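Local structure of hypothetical protein TTHA1785 (Thermus thermophilus, 2EPG) at residues 22-27 with 34-39. The protein probably joins RNA ends as a manganese-dependent, GTP-consuming ligase of the RtcB family. Numbering follows the deposited sequence.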
loop_
_atom_site.group_PDB
_atom_site.type_symbol
_atom_site.label_atom_id
_atom_site.label_comp_id
_atom_site.label_asym_id
_atom_site.label_seq_id
_atom_site.Cartn_x
_atom_site.Cartn_y
_atom_site.Cartn_z
ATOM N N TYR A 22 22.715 -2.630 -0.936
ATOM C CA TYR A 22 23.508 -3.303 -1.975
ATOM C C TYR A 22 23.213 -2.823 -3.394
ATOM O O TYR A 22 22.072 -2.509 -3.747
ATOM C CB TYR A 22 23.292 -4.813 -1.901
ATOM C CG TYR A 22 23.600 -5.369 -0.528
ATOM C CD1 TYR A 22 24.921 -5.522 -0.094
ATOM C CD2 TYR A 22 22.570 -5.691 0.360
ATOM C CE1 TYR A 22 25.211 -5.980 1.197
ATOM C CE2 TYR A 22 22.842 -6.147 1.655
ATOM C CZ TYR A 22 24.165 -6.289 2.066
ATOM O OH TYR A 22 24.433 -6.734 3.340
ATOM N N ARG A 23 24.259 -2.801 -4.209
ATOM C CA ARG A 23 24.175 -2.339 -5.573
ATOM C C ARG A 23 24.513 -3.452 -6.568
ATOM O O ARG A 23 25.454 -4.220 -6.363
ATOM C CB ARG A 23 25.137 -1.164 -5.728
ATOM C CG ARG A 23 25.262 -0.582 -7.093
ATOM C CD ARG A 23 26.674 -0.065 -7.265
ATOM N NE ARG A 23 26.850 0.434 -8.613
ATOM C CZ ARG A 23 27.941 0.281 -9.346
ATOM N NH1 ARG A 23 27.960 0.783 -10.565
ATOM N NH2 ARG A 23 29.003 -0.363 -8.869
ATOM N N ILE A 24 23.700 -3.559 -7.616
ATOM C CA ILE A 24 23.912 -4.528 -8.690
ATOM C C ILE A 24 24.377 -3.646 -9.832
ATOM O O ILE A 24 23.571 -2.986 -10.489
ATOM C CB ILE A 24 22.604 -5.229 -9.102
ATOM C CG1 ILE A 24 22.100 -6.098 -7.951
ATOM C CG2 ILE A 24 22.831 -6.060 -10.368
ATOM C CD1 ILE A 24 20.670 -6.561 -8.107
ATOM N N PRO A 25 25.688 -3.596 -10.075
ATOM C CA PRO A 25 26.118 -2.734 -11.174
ATOM C C PRO A 25 25.546 -3.120 -12.541
ATOM O O PRO A 25 25.321 -4.293 -12.840
ATOM C CB PRO A 25 27.649 -2.791 -11.089
ATOM C CG PRO A 25 27.923 -4.085 -10.384
ATOM C CD PRO A 25 26.831 -4.192 -9.364
ATOM N N ARG A 26 25.299 -2.108 -13.360
ATOM C CA ARG A 26 24.731 -2.303 -14.687
ATOM C C ARG A 26 25.525 -3.313 -15.513
ATOM O O ARG A 26 26.731 -3.176 -15.665
ATOM C CB ARG A 26 24.708 -0.972 -15.429
ATOM C CG ARG A 26 23.642 -0.877 -16.477
ATOM C CD ARG A 26 24.100 -0.060 -17.678
ATOM N NE ARG A 26 24.778 -0.913 -18.652
ATOM C CZ ARG A 26 26.069 -1.229 -18.612
ATOM N NH1 ARG A 26 26.584 -2.023 -19.543
ATOM N NH2 ARG A 26 26.853 -0.732 -17.659
ATOM N N GLN A 27 24.838 -4.317 -16.048
ATOM C CA GLN A 27 25.472 -5.335 -16.876
ATOM C C GLN A 27 24.481 -5.923 -17.873
ATOM O O GLN A 27 23.283 -6.015 -17.594
ATOM C CB GLN A 27 26.051 -6.455 -16.007
ATOM C CG GLN A 27 25.049 -7.148 -15.093
ATOM C CD GLN A 27 25.742 -8.024 -14.056
ATOM O OE1 GLN A 27 26.317 -9.063 -14.390
ATOM N NE2 GLN A 27 25.705 -7.594 -12.787
ATOM N N ALA A 34 20.920 -1.351 -10.335
ATOM C CA ALA A 34 19.786 -1.692 -9.505
ATOM C C ALA A 34 20.349 -1.579 -8.080
ATOM O O ALA A 34 21.550 -1.772 -7.864
ATOM C CB ALA A 34 19.326 -3.110 -9.772
ATOM N N VAL A 35 19.505 -1.237 -7.118
ATOM C CA VAL A 35 19.943 -1.158 -5.735
ATOM C C VAL A 35 18.887 -1.825 -4.874
ATOM O O VAL A 35 17.695 -1.611 -5.086
ATOM C CB VAL A 35 20.120 0.318 -5.273
ATOM C CG1 VAL A 35 20.154 0.384 -3.752
ATOM C CG2 VAL A 35 21.391 0.914 -5.862
ATOM N N PHE A 36 19.303 -2.662 -3.927
ATOM C CA PHE A 36 18.342 -3.307 -3.035
ATOM C C PHE A 36 18.791 -3.216 -1.581
ATOM O O PHE A 36 19.986 -3.152 -1.287
ATOM C CB PHE A 36 18.073 -4.776 -3.426
ATOM C CG PHE A 36 19.261 -5.692 -3.292
ATOM C CD1 PHE A 36 20.189 -5.807 -4.324
ATOM C CD2 PHE A 36 19.434 -6.462 -2.146
ATOM C CE1 PHE A 36 21.276 -6.678 -4.220
ATOM C CE2 PHE A 36 20.518 -7.337 -2.024
ATOM C CZ PHE A 36 21.444 -7.447 -3.066
ATOM N N PHE A 37 17.821 -3.173 -0.675
ATOM C CA PHE A 37 18.116 -3.071 0.742
ATOM C C PHE A 37 17.910 -4.427 1.404
ATOM O O PHE A 37 16.907 -5.100 1.163
ATOM C CB PHE A 37 17.220 -2.000 1.389
ATOM C CG PHE A 37 17.244 -0.671 0.671
ATOM C CD1 PHE A 37 16.327 -0.388 -0.338
ATOM C CD2 PHE A 37 18.212 0.278 0.971
ATOM C CE1 PHE A 37 16.377 0.818 -1.037
ATOM C CE2 PHE A 37 18.277 1.488 0.281
ATOM C CZ PHE A 37 17.359 1.761 -0.727
ATOM N N ALA A 38 18.860 -4.844 2.236
ATOM C CA ALA A 38 18.725 -6.136 2.893
ATOM C C ALA A 38 19.641 -6.327 4.092
ATOM O O ALA A 38 20.536 -5.528 4.345
ATOM C CB ALA A 38 18.963 -7.244 1.885
ATOM N N SER A 39 19.394 -7.406 4.830
ATOM C CA SER A 39 20.170 -7.749 6.024
ATOM C C SER A 39 21.202 -8.789 5.658
ATOM O O SER A 39 21.146 -9.372 4.574
ATOM C CB SER A 39 19.267 -8.360 7.105
ATOM O OG SER A 39 18.456 -7.396 7.758
#
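Strands 22-24 and 34-37 run antiparallel as the two arms of a β hairpin, their axes 4.6 Å apart at closest. Tyr22 and Phe36 form one hydrogen-bonded pair, Ile24 and Ala34 the other; the straightest bond, Ile24 N to Ala34 O, reaches 175° at the hydrogen. Between them lies the non-hydrogen-bonded pair Arg23 and Val35, on the opposite face from Phe36, where both are partly exposed; the beta-branched Val35 suits an extended strand, and Arg23 NH1 forms a salt bridge with Asp33.

Tyr22, Ile24, Ala34 and Phe36 share the other face, covered by helices 40-48 and 52-60, so apolar groups suit it. Phe36 takes the crowded chi1 of 65°, CG between backbone N and carbonyl carbon, which tips its ring toward strand 22-24. Tyr22 CB sits over one ring face in a CH-pi contact, 3.4 Å from Phe36 CZ, while Ile24 CG1 meets the ring edge near its plane. An alanine here would take away the ring that Tyr22 CB and Ile24 CG1 touch, and would probably loosen the packing against Leu43 and Leu54. Ala34, with nothing beyond CB, leaves room for the Ile24 side chain to lie beside it, Ile24 CD1 4.1 Å from Ala34 CB. The Tyr22 ring, 34° from the Phe36 plane, reaches back past the end of strand 34-37, where Tyr22 CE2 lies 3.6 Å from Ala38 O and the hydroxyl hydrogen-bonds Lys40 NZ.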